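DNA translocase coupling protein (Clostridium perfringens, PDB 6O1W) probably acts as an ATP-dependent DNA translocase that couples plasmid DNA to the conjugation machinery, this chain holding its soluble FtsK/SpoIIIE-type P-loop ATPase part. Local coordinates at residues D6-N9 and A10-R13; I51-E54 and T55-Y59; F192-L195 and V196-A200; H348-P351 and N352-L355. All coordinates share one frame; numbering follows the deposited sequence.

Contact 1: D6-N9 and A10-R13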
loop_
_atom_site.group_PDB
_atom_site.type_symbol
_atom_site.label_atom_id
_atom_site.label_comp_id
_atom_site.label_asym_id
_atom_site.label_seq_id
_atom_site.Cartn_x
_atom_site.Cartn_y
_atom_site.Cartn_z
ATOM N N ASP A 6 -35.070 -13.909 11.525
ATOM C CA ASP A 6 -33.835 -13.211 11.178
ATOM C C ASP A 6 -34.038 -12.295 9.957
ATOM O O ASP A 6 -34.588 -12.736 8.942
ATOM C CB ASP A 6 -32.701 -14.222 10.948
ATOM C CG ASP A 6 -31.507 -13.653 10.211
ATOM O OD1 ASP A 6 -30.690 -12.941 10.855
ATOM O OD2 ASP A 6 -31.388 -13.910 8.997
ATOM N N LYS A 7 -33.585 -11.029 10.072
ATOM C CA LYS A 7 -33.699 -9.980 9.055
ATOM C C LYS A 7 -33.172 -10.412 7.691
ATOM O O LYS A 7 -33.933 -10.404 6.721
ATOM C CB LYS A 7 -32.990 -8.688 9.517
ATOM C CG LYS A 7 -33.393 -7.440 8.729
ATOM C CD LYS A 7 -32.958 -6.159 9.444
ATOM C CE LYS A 7 -33.606 -4.916 8.879
ATOM N NZ LYS A 7 -35.039 -4.802 9.268
ATOM N N ARG A 8 -31.889 -10.808 7.636
ATOM C CA ARG A 8 -31.171 -11.229 6.434
ATOM C C ARG A 8 -31.873 -12.372 5.672
ATOM O O ARG A 8 -32.103 -12.234 4.466
ATOM C CB ARG A 8 -29.713 -11.573 6.765
ATOM C CG ARG A 8 -28.813 -11.398 5.561
ATOM C CD ARG A 8 -27.350 -11.283 5.924
ATOM N NE ARG A 8 -26.969 -9.946 6.391
ATOM C CZ ARG A 8 -26.706 -8.909 5.598
ATOM N NH1 ARG A 8 -26.848 -9.016 4.281
ATOM N NH2 ARG A 8 -26.329 -7.751 6.117
ATOM N N ASN A 9 -32.264 -13.459 6.381
ATOM C CA ASN A 9 -32.980 -14.575 5.761
ATOM C C ASN A 9 -34.327 -14.137 5.195
ATOM O O ASN A 9 -34.644 -14.505 4.073
ATOM C CB ASN A 9 -33.140 -15.776 6.711
ATOM C CG ASN A 9 -32.120 -16.869 6.474
ATOM O OD1 ASN A 9 -31.773 -17.213 5.333
ATOM N ND2 ASN A 9 -31.623 -17.448 7.550
ATOM N N ALA A 10 -35.070 -13.298 5.934
ATOM C CA ALA A 10 -36.364 -12.763 5.502
ATOM C C ALA A 10 -36.191 -11.879 4.276
ATOM O O ALA A 10 -36.985 -11.976 3.354
ATOM C CB ALA A 10 -37.001 -11.961 6.627
ATOM N N GLU A 11 -35.120 -11.059 4.264
ATOM C CA GLU A 11 -34.769 -10.148 3.183
ATOM C C GLU A 11 -34.376 -10.926 1.930
ATOM O O GLU A 11 -34.847 -10.583 0.863
ATOM C CB GLU A 11 -33.646 -9.195 3.625
ATOM C CG GLU A 11 -33.290 -8.112 2.609
ATOM C CD GLU A 11 -31.827 -7.702 2.499
ATOM O OE1 GLU A 11 -31.038 -8.005 3.424
ATOM O OE2 GLU A 11 -31.476 -7.063 1.480
ATOM N N TYR A 12 -33.537 -11.978 2.054
ATOM C CA TYR A 12 -33.123 -12.776 0.887
ATOM C C TYR A 12 -34.289 -13.520 0.296
ATOM O O TYR A 12 -34.473 -13.492 -0.923
ATOM C CB TYR A 12 -32.004 -13.764 1.242
ATOM C CG TYR A 12 -30.665 -13.117 1.496
ATOM C CD1 TYR A 12 -30.388 -11.833 1.036
ATOM C CD2 TYR A 12 -29.673 -13.784 2.199
ATOM C CE1 TYR A 12 -29.160 -11.228 1.278
ATOM C CE2 TYR A 12 -28.435 -13.199 2.426
ATOM C CZ TYR A 12 -28.179 -11.923 1.960
ATOM O OH TYR A 12 -26.959 -11.359 2.221
ATOM N N ARG A 13 -35.114 -14.133 1.167
ATOM C CA ARG A 13 -36.272 -14.907 0.746
ATOM C C ARG A 13 -37.202 -14.062 -0.132
ATOM O O ARG A 13 -37.503 -14.461 -1.261
ATOM C CB ARG A 13 -36.982 -15.556 1.954
ATOM C CG ARG A 13 -38.290 -16.266 1.581
ATOM C CD ARG A 13 -38.823 -17.199 2.663
ATOM N NE ARG A 13 -39.472 -18.346 2.029
ATOM C CZ ARG A 13 -39.741 -19.504 2.623
ATOM N NH1 ARG A 13 -39.419 -19.697 3.892
ATOM N NH2 ARG A 13 -40.326 -20.484 1.945
#
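Arg8 and Tyr12, one helical turn apart near the start of helix 7-18, leave the helix in the same direction, one alongside the other. The aliphatic part of Arg8 makes a CH-pi contact, CG lying over one face of the Tyr12 ring, 4.0 Å from its centroid, with Tyr12 CE2 as its closest ring atom at 3.6 Å. Beyond CG the arginine chain turns at chi3 (-80°), which brings its guanidinium to the phenol end of the ring. There Arg8 NH1 comes to 3.1 Å from Tyr12 OH, the hydroxyl lying near the plane of the guanidinium, which is itself turned 60° from the ring. Glu11 OE1 stands 4.4 Å from Arg8 NH1, well out of the guanidinium plane, so charge alone can act between them. Asn9 contributes through its backbone. Asn9 N donates to Asp6 OD2 (2.8 Å), an Asx motif at the beginning of the helix, while Asn9 O receives Arg13 N at 3.0 Å. Tyr12 N completes the turn on Arg8 O at 2.8 Å. Phe47 of strand 43-48 meets the Tyr12 ring edge-to-face. The chemistry implies a double use of Arg8: its carbon covers one face of the buried Tyr12 ring, while its guanidinium, near the phenol oxygen, makes a cation-pi contact with Phe34 of strand 30-36 that probably steadies the positive charge.

Contact 2: I51-E54 and T55-Y59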
loop_
_atom_site.group_PDB
_atom_site.type_symbol
_atom_site.label_atom_id
_atom_site.label_comp_id
_atom_site.label_asym_id
_atom_site.label_seq_id
_atom_site.Cartn_x
_atom_site.Cartn_y
_atom_site.Cartn_z
ATOM N N ILE A 51 -30.149 -24.107 -8.728
ATOM C CA ILE A 51 -30.015 -23.191 -9.868
ATOM C C ILE A 51 -28.571 -23.228 -10.379
ATOM O O ILE A 51 -27.643 -22.983 -9.599
ATOM C CB ILE A 51 -30.519 -21.755 -9.543
ATOM C CG1 ILE A 51 -31.972 -21.782 -9.016
ATOM C CG2 ILE A 51 -30.392 -20.841 -10.762
ATOM C CD1 ILE A 51 -32.382 -20.587 -8.224
ATOM N N PRO A 52 -28.360 -23.525 -11.687
ATOM C CA PRO A 52 -26.981 -23.588 -12.207
ATOM C C PRO A 52 -26.217 -22.256 -12.096
ATOM O O PRO A 52 -26.824 -21.175 -12.130
ATOM C CB PRO A 52 -27.154 -24.066 -13.665
ATOM C CG PRO A 52 -28.601 -23.889 -13.999
ATOM C CD PRO A 52 -29.370 -23.851 -12.727
ATOM N N ILE A 53 -24.897 -22.342 -11.910
ATOM C CA ILE A 53 -23.994 -21.199 -11.762
ATOM C C ILE A 53 -24.137 -20.165 -12.912
ATOM O O ILE A 53 -24.078 -18.969 -12.657
ATOM C CB ILE A 53 -22.517 -21.670 -11.565
ATOM C CG1 ILE A 53 -21.581 -20.530 -11.139
ATOM C CG2 ILE A 53 -21.966 -22.380 -12.817
ATOM C CD1 ILE A 53 -21.642 -20.122 -9.774
ATOM N N GLU A 54 -24.342 -20.644 -14.159
ATOM C CA GLU A 54 -24.506 -19.808 -15.348
ATOM C C GLU A 54 -25.798 -18.989 -15.267
ATOM O O GLU A 54 -25.805 -17.840 -15.709
ATOM C CB GLU A 54 -24.362 -20.598 -16.670
ATOM C CG GLU A 54 -24.795 -22.058 -16.618
ATOM C CD GLU A 54 -23.795 -23.038 -16.032
ATOM O OE1 GLU A 54 -22.665 -23.142 -16.562
ATOM O OE2 GLU A 54 -24.148 -23.708 -15.036
ATOM N N THR A 55 -26.845 -19.537 -14.622
ATOM C CA THR A 55 -28.074 -18.785 -14.372
ATOM C C THR A 55 -27.830 -17.687 -13.284
ATOM O O THR A 55 -28.196 -16.537 -13.512
ATOM C CB THR A 55 -29.244 -19.708 -14.096
ATOM O OG1 THR A 55 -29.416 -20.525 -15.254
ATOM C CG2 THR A 55 -30.550 -18.930 -13.830
ATOM N N TRP A 56 -27.115 -18.017 -12.171
ATOM C CA TRP A 56 -26.745 -17.024 -11.152
ATOM C C TRP A 56 -25.959 -15.896 -11.833
ATOM O O TRP A 56 -26.169 -14.722 -11.509
ATOM C CB TRP A 56 -25.841 -17.638 -10.046
ATOM C CG TRP A 56 -26.566 -18.462 -9.016
ATOM C CD1 TRP A 56 -26.914 -19.776 -9.111
ATOM C CD2 TRP A 56 -26.988 -18.027 -7.711
ATOM N NE1 TRP A 56 -27.503 -20.200 -7.937
ATOM C CE2 TRP A 56 -27.586 -19.142 -7.071
ATOM C CE3 TRP A 56 -26.982 -16.784 -7.045
ATOM C CZ2 TRP A 56 -28.123 -19.066 -5.780
ATOM C CZ3 TRP A 56 -27.537 -16.702 -5.777
ATOM C CH2 TRP A 56 -28.102 -17.834 -5.155
ATOM N N LYS A 57 -25.042 -16.254 -12.768
ATOM C CA LYS A 57 -24.209 -15.257 -13.450
ATOM C C LYS A 57 -25.036 -14.333 -14.334
ATOM O O LYS A 57 -24.795 -13.127 -14.344
ATOM C CB LYS A 57 -23.044 -15.916 -14.191
ATOM C CG LYS A 57 -21.977 -16.388 -13.180
ATOM C CD LYS A 57 -20.738 -16.995 -13.815
ATOM C CE LYS A 57 -19.756 -17.372 -12.735
ATOM N NZ LYS A 57 -18.433 -17.761 -13.279
ATOM N N SER A 58 -26.074 -14.879 -14.988
ATOM C CA SER A 58 -27.000 -14.084 -15.796
ATOM C C SER A 58 -27.805 -13.118 -14.910
ATOM O O SER A 58 -28.228 -12.042 -15.360
ATOM C CB SER A 58 -27.959 -15.003 -16.536
ATOM O OG SER A 58 -27.240 -15.581 -17.609
ATOM N N TYR A 59 -28.009 -13.515 -13.642
ATOM C CA TYR A 59 -28.778 -12.706 -12.721
ATOM C C TYR A 59 -27.969 -11.705 -11.959
ATOM O O TYR A 59 -28.578 -11.002 -11.180
ATOM C CB TYR A 59 -29.570 -13.602 -11.770
ATOM C CG TYR A 59 -30.948 -13.923 -12.291
ATOM C CD1 TYR A 59 -31.141 -14.915 -13.251
ATOM C CD2 TYR A 59 -32.067 -13.240 -11.823
ATOM C CE1 TYR A 59 -32.417 -15.257 -13.689
ATOM C CE2 TYR A 59 -33.346 -13.524 -12.310
ATOM C CZ TYR A 59 -33.516 -14.540 -13.237
ATOM O OH TYR A 59 -34.779 -14.856 -13.668
#
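Ile51 sets its CG2 methyl against Thr55 CG2, 3.6 Å away, the two side chains crossing at about a right angle. The threonine methyl is placed there because it stands anti to the backbone N (OG1 chi1 -60°), which leaves OG1 to face the Pro52 ring, 3.7 Å from its CG. The same Ile51 CG2 also reaches the pyrrole side of the Trp56 indole, 4.0 Å from CD1. That indole presents its edge to the chain before the helix: Ile51 O lies near the ring plane and accepts a weak hydrogen bond from Trp56 NE1 at 3.2 Å, bent to 120° at the hydrogen. Ser49 OG lies on NE1 as well, so the one polar atom of a buried ring has two weak bonds, one to Ile51 O and one to Ser49 OG. Pro52 occupies the N-cap position of helix 53-58. Its carbonyl oxygen takes the straighter bond of the first turn from Trp56 N, in the carbonyl plane, and a weak one from Thr55 N. This short helix packs against the four-stranded antiparallel sheet of the N-terminal part of the chain, Ile53 and Trp56 both touching Val83 of strand 82-89, with Phe21 meeting the indole edge-to-face and Phe47 meeting it at a shallower angle. One residue further, Lys57 N donates to Ile53 O at 2.9 Å. The extended lysine chain passes obliquely across the isoleucine, its CE 4.0 Å from Ile53 CG1, and Ser58 N donates to Glu54 O at 3.1 Å.

Contact 3: F192-L195 and V196-A200. With BGC (beta-D-glucopyranose), chain E.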
loop_
_atom_site.group_PDB
_atom_site.type_symbol
_atom_site.label_atom_id
_atom_site.label_comp_id
_atom_site.label_asym_id
_atom_site.label_seq_id
_atom_site.Cartn_x
_atom_site.Cartn_y
_atom_site.Cartn_z
ATOM N N PHE A 192 23.752 4.636 0.663
ATOM C CA PHE A 192 23.326 3.916 1.869
ATOM C C PHE A 192 24.362 3.950 3.003
ATOM O O PHE A 192 23.969 3.922 4.169
ATOM C CB PHE A 192 22.865 2.487 1.546
ATOM C CG PHE A 192 21.471 2.525 0.968
ATOM C CD1 PHE A 192 20.366 2.779 1.784
ATOM C CD2 PHE A 192 21.260 2.347 -0.395
ATOM C CE1 PHE A 192 19.075 2.818 1.251
ATOM C CE2 PHE A 192 19.961 2.417 -0.938
ATOM C CZ PHE A 192 18.881 2.668 -0.115
ATOM N N LYS A 193 25.650 4.025 2.662
ATOM C CA LYS A 193 26.712 4.183 3.660
ATOM C C LYS A 193 26.603 5.618 4.256
ATOM O O LYS A 193 26.688 5.785 5.457
ATOM C CB LYS A 193 28.094 3.914 3.031
ATOM C CG LYS A 193 29.284 4.190 3.954
ATOM C CD LYS A 193 29.251 3.318 5.187
ATOM C CE LYS A 193 30.591 3.324 5.875
ATOM N NZ LYS A 193 30.460 3.444 7.351
ATOM N N TYR A 194 26.310 6.619 3.430
ATOM C CA TYR A 194 26.080 7.978 3.903
ATOM C C TYR A 194 24.860 8.049 4.865
ATOM O O TYR A 194 24.948 8.694 5.916
ATOM C CB TYR A 194 25.864 8.934 2.714
ATOM C CG TYR A 194 25.240 10.245 3.147
ATOM C CD1 TYR A 194 25.977 11.191 3.866
ATOM C CD2 TYR A 194 23.898 10.514 2.903
ATOM C CE1 TYR A 194 25.394 12.383 4.303
ATOM C CE2 TYR A 194 23.309 11.706 3.323
ATOM C CZ TYR A 194 24.050 12.621 4.051
ATOM O OH TYR A 194 23.452 13.766 4.512
ATOM N N LEU A 195 23.706 7.454 4.468
ATOM C CA LEU A 195 22.461 7.473 5.242
ATOM C C LEU A 195 22.603 6.763 6.576
ATOM O O LEU A 195 22.071 7.241 7.572
ATOM C CB LEU A 195 21.311 6.857 4.437
ATOM C CG LEU A 195 20.815 7.581 3.189
ATOM C CD1 LEU A 195 19.883 6.665 2.388
ATOM C CD2 LEU A 195 20.113 8.905 3.547
ATOM N N VAL A 196 23.343 5.646 6.607
ATOM C CA VAL A 196 23.628 4.894 7.840
ATOM C C VAL A 196 24.514 5.735 8.803
ATOM O O VAL A 196 24.278 5.734 10.011
ATOM C CB VAL A 196 24.197 3.491 7.490
ATOM C CG1 VAL A 196 25.253 3.012 8.475
ATOM C CG2 VAL A 196 23.073 2.494 7.395
ATOM N N ASP A 197 25.506 6.449 8.257
ATOM C CA ASP A 197 26.366 7.365 9.036
ATOM C C ASP A 197 25.541 8.582 9.496
ATOM O O ASP A 197 25.715 9.016 10.628
ATOM C CB ASP A 197 27.553 7.850 8.182
ATOM C CG ASP A 197 28.570 6.772 7.839
ATOM O OD1 ASP A 197 28.432 5.629 8.353
ATOM O OD2 ASP A 197 29.484 7.054 7.037
ATOM N N GLU A 198 24.662 9.140 8.620
ATOM C CA GLU A 198 23.829 10.291 8.988
ATOM C C GLU A 198 22.856 9.874 10.112
ATOM O O GLU A 198 22.621 10.649 11.032
ATOM C CB GLU A 198 23.073 10.881 7.772
ATOM C CG GLU A 198 22.117 12.022 8.120
ATOM C CD GLU A 198 22.730 13.333 8.599
ATOM O OE1 GLU A 198 23.907 13.590 8.262
ATOM O OE2 GLU A 198 22.032 14.114 9.291
ATOM N N ASN A 199 22.330 8.649 10.038
ATOM C CA ASN A 199 21.465 8.100 11.066
ATOM C C ASN A 199 22.244 7.987 12.395
ATOM O O ASN A 199 21.736 8.411 13.434
ATOM C CB ASN A 199 20.924 6.722 10.658
ATOM C CG ASN A 199 19.869 6.265 11.640
ATOM O OD1 ASN A 199 18.802 6.830 11.725
ATOM N ND2 ASN A 199 20.156 5.289 12.442
ATOM N N ALA A 200 23.478 7.457 12.346
ATOM C CA ALA A 200 24.347 7.290 13.538
ATOM C C ALA A 200 24.648 8.646 14.188
ATOM O O ALA A 200 24.522 8.752 15.394
ATOM C CB ALA A 200 25.645 6.528 13.188
HETATM C C2 BGC E . 25.359 14.300 0.500
HETATM C C3 BGC E . 26.794 13.790 0.527
HETATM C C4 BGC E . 26.814 12.280 0.322
HETATM C C5 BGC E . 26.071 11.914 -0.961
HETATM C C6 BGC E . 25.931 10.423 -1.156
HETATM C C1 BGC E . 24.698 13.881 -0.810
HETATM O O1 BGC E . 23.388 14.336 -0.852
HETATM O O2 BGC E . 25.336 15.716 0.639
HETATM O O3 BGC E . 27.416 14.141 1.757
HETATM O O4 BGC E . 28.149 11.796 0.243
HETATM O O5 BGC E . 24.739 12.458 -0.929
HETATM O O6 BGC E . 25.186 10.133 -2.329
#
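Tyr194 O receives Glu198 N at 2.8 Å, the shortest hydrogen bond across this stretch of helix 185-209. The two side chains of that pair then run side by side. Tyr194, with CG anti to its N (chi1 164°), carries its ring alongside the helix, and Glu198 CB lies 4.2 Å from the ring plane on one side, toward the rim. Tyr194 OH and Glu198 OE1 end 3.8 Å apart, with ring and carboxylate planes 34° from each other; the other carboxylate oxygen, OE2, forms a salt bridge to Arg202. Lys193 and Asp197 make the second pairing. The lysine leaves the backbone in the same way but bends at chi2 (61°) and again near its end, so that its chain swings over the aspartate and NZ meets the syn lone pair of Asp197 OD1 in a salt bridge of 3.1 Å. Leu195 faces strands 159-163 and 229-233, and Leu195 O binds Asn199 N at 2.9 Å. Helix 247-266 also packs here, Tyr259 touching Lys193 and Val196 and Leu263 touching Leu195. A β-D-glucopyranose lies over the tyrosine face opposite to Glu198 CB, its C4 3.7 Å above the Tyr194 ring plane and displaced toward the rim; the sugar is also hydrogen-bonded to Tyr161 OH and Gln180 OE1. A bound glucose resting on an aromatic face resembles the sugar-aromatic stacking of carbohydrate-binding sites, here on a helix packed against the central sheet of the P-loop ATPase fold.

Contact 4: H348-P351 and N352-L355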
loop_
_atom_site.group_PDB
_atom_site.type_symbol
_atom_site.label_atom_id
_atom_site.label_comp_id
_atom_site.label_asym_id
_atom_site.label_seq_id
_atom_site.Cartn_x
_atom_site.Cartn_y
_atom_site.Cartn_z
ATOM N N HIS A 348 0.702 17.013 -11.498
ATOM C CA HIS A 348 0.767 17.221 -10.062
ATOM C C HIS A 348 2.149 17.526 -9.517
ATOM O O HIS A 348 2.243 18.128 -8.455
ATOM C CB HIS A 348 0.139 16.014 -9.334
ATOM C CG HIS A 348 -1.306 15.801 -9.669
ATOM N ND1 HIS A 348 -1.775 14.566 -10.069
ATOM C CD2 HIS A 348 -2.327 16.693 -9.710
ATOM C CE1 HIS A 348 -3.068 14.728 -10.308
ATOM N NE2 HIS A 348 -3.443 16.000 -10.116
ATOM N N PHE A 349 3.216 17.135 -10.227
ATOM C CA PHE A 349 4.586 17.336 -9.769
ATOM C C PHE A 349 5.119 18.635 -10.345
ATOM O O PHE A 349 5.418 18.697 -11.532
ATOM C CB PHE A 349 5.470 16.110 -10.123
ATOM C CG PHE A 349 6.881 16.251 -9.605
ATOM C CD1 PHE A 349 7.166 16.076 -8.257
ATOM C CD2 PHE A 349 7.922 16.601 -10.462
ATOM C CE1 PHE A 349 8.458 16.259 -7.771
ATOM C CE2 PHE A 349 9.222 16.795 -9.970
ATOM C CZ PHE A 349 9.474 16.638 -8.629
ATOM N N ILE A 350 5.154 19.690 -9.523
ATOM C CA ILE A 350 5.555 21.046 -9.928
ATOM C C ILE A 350 6.842 21.431 -9.200
ATOM O O ILE A 350 6.790 21.886 -8.057
ATOM C CB ILE A 350 4.373 22.061 -9.751
ATOM C CG1 ILE A 350 3.081 21.524 -10.413
ATOM C CG2 ILE A 350 4.739 23.453 -10.311
ATOM C CD1 ILE A 350 1.770 22.049 -9.836
ATOM N N PRO A 351 8.014 21.165 -9.828
ATOM C CA PRO A 351 9.297 21.386 -9.131
ATOM C C PRO A 351 9.544 22.795 -8.594
ATOM O O PRO A 351 10.179 22.941 -7.546
ATOM C CB PRO A 351 10.346 20.996 -10.182
ATOM C CG PRO A 351 9.647 20.139 -11.135
ATOM C CD PRO A 351 8.223 20.562 -11.162
ATOM N N ASN A 352 9.063 23.824 -9.315
ATOM C CA ASN A 352 9.250 25.230 -8.945
ATOM C C ASN A 352 8.568 25.587 -7.624
ATOM O O ASN A 352 9.112 26.412 -6.898
ATOM C CB ASN A 352 8.864 26.197 -10.079
ATOM C CG ASN A 352 7.655 25.812 -10.912
ATOM O OD1 ASN A 352 6.589 26.433 -10.812
ATOM N ND2 ASN A 352 7.800 24.798 -11.781
ATOM N N LYS A 353 7.452 24.925 -7.262
ATOM C CA LYS A 353 6.818 25.138 -5.954
ATOM C C LYS A 353 7.759 24.709 -4.799
ATOM O O LYS A 353 7.824 25.398 -3.783
ATOM C CB LYS A 353 5.476 24.413 -5.843
ATOM C CG LYS A 353 4.347 25.050 -6.635
ATOM C CD LYS A 353 3.106 24.149 -6.613
ATOM C CE LYS A 353 1.816 24.920 -6.707
ATOM N NZ LYS A 353 0.643 24.012 -6.718
ATOM N N ILE A 354 8.527 23.615 -4.987
ATOM C CA ILE A 354 9.486 23.095 -4.004
ATOM C C ILE A 354 10.724 23.970 -3.883
ATOM O O ILE A 354 11.225 24.180 -2.770
ATOM C CB ILE A 354 9.864 21.600 -4.286
ATOM C CG1 ILE A 354 8.625 20.697 -4.395
ATOM C CG2 ILE A 354 10.885 21.053 -3.274
ATOM C CD1 ILE A 354 7.620 20.783 -3.241
ATOM N N LEU A 355 11.269 24.417 -5.031
ATOM C CA LEU A 355 12.471 25.257 -5.063
ATOM C C LEU A 355 12.206 26.608 -4.402
ATOM O O LEU A 355 13.089 27.111 -3.707
ATOM C CB LEU A 355 13.011 25.409 -6.498
ATOM C CG LEU A 355 13.546 24.115 -7.162
ATOM C CD1 LEU A 355 13.805 24.320 -8.646
ATOM C CD2 LEU A 355 14.803 23.609 -6.476
#
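The opening turn of helix 351-356, near the C-terminus, has Ile350 just ahead of it folded onto Asn352 and Lys353. Ile350 CG2 stands anti to the backbone N, with CG1 at chi1 -50°, and meets the flat amide of Asn352, 3.5 Å from OD1 and 3.7 Å from ND2. Ile350 CD1, at the end of the other branch, lies 3.9 Å from Lys353 NZ, and Ile350 CB, where the branches part, is 4.0 Å from CD of the extended Lys353 chain. In the backbone, Ile350 O accepts Lys353 N at 3.2 Å, but the donor sits 50° out of the carbonyl plane, away from either lone pair. Pro351 O does more, taking Leu355 N in its carbonyl plane at 3.1 Å and, weakly, Ile354 N. Ile354 packs on Trp151 and Leu154 of helix 142-155, the helix that follows the Walker A loop. With no N-H to place, Pro351 fits a first turn without leaving a donor unused, and hydrocarbon lies along the lysine while the ammonium group finds polar partners outside the two segments, Asp102 among them in a long, weak ion pair.

All four contacts are local, each along a helix or at its start, but they fall into two regions. Contacts 1 and 2 belong to the N-terminal part, their centres 21 Å apart without touching, and Phe47 reaches a buried aromatic ring of each from strand 43-48. Contacts 3 and 4 lie beyond the chain's centre, in the ATPase part, with centres 27 Å apart. Contacts 1 and 4 are mainly surface, whereas contacts 2 and 3 are partly buried. Arginine shields an aromatic ring in contact 1; an indole edge meets backbone oxygen in contact 2; contact 3 adds a true salt bridge and a sugar; contact 4 pairs an isoleucine with polar side chains at a helix start.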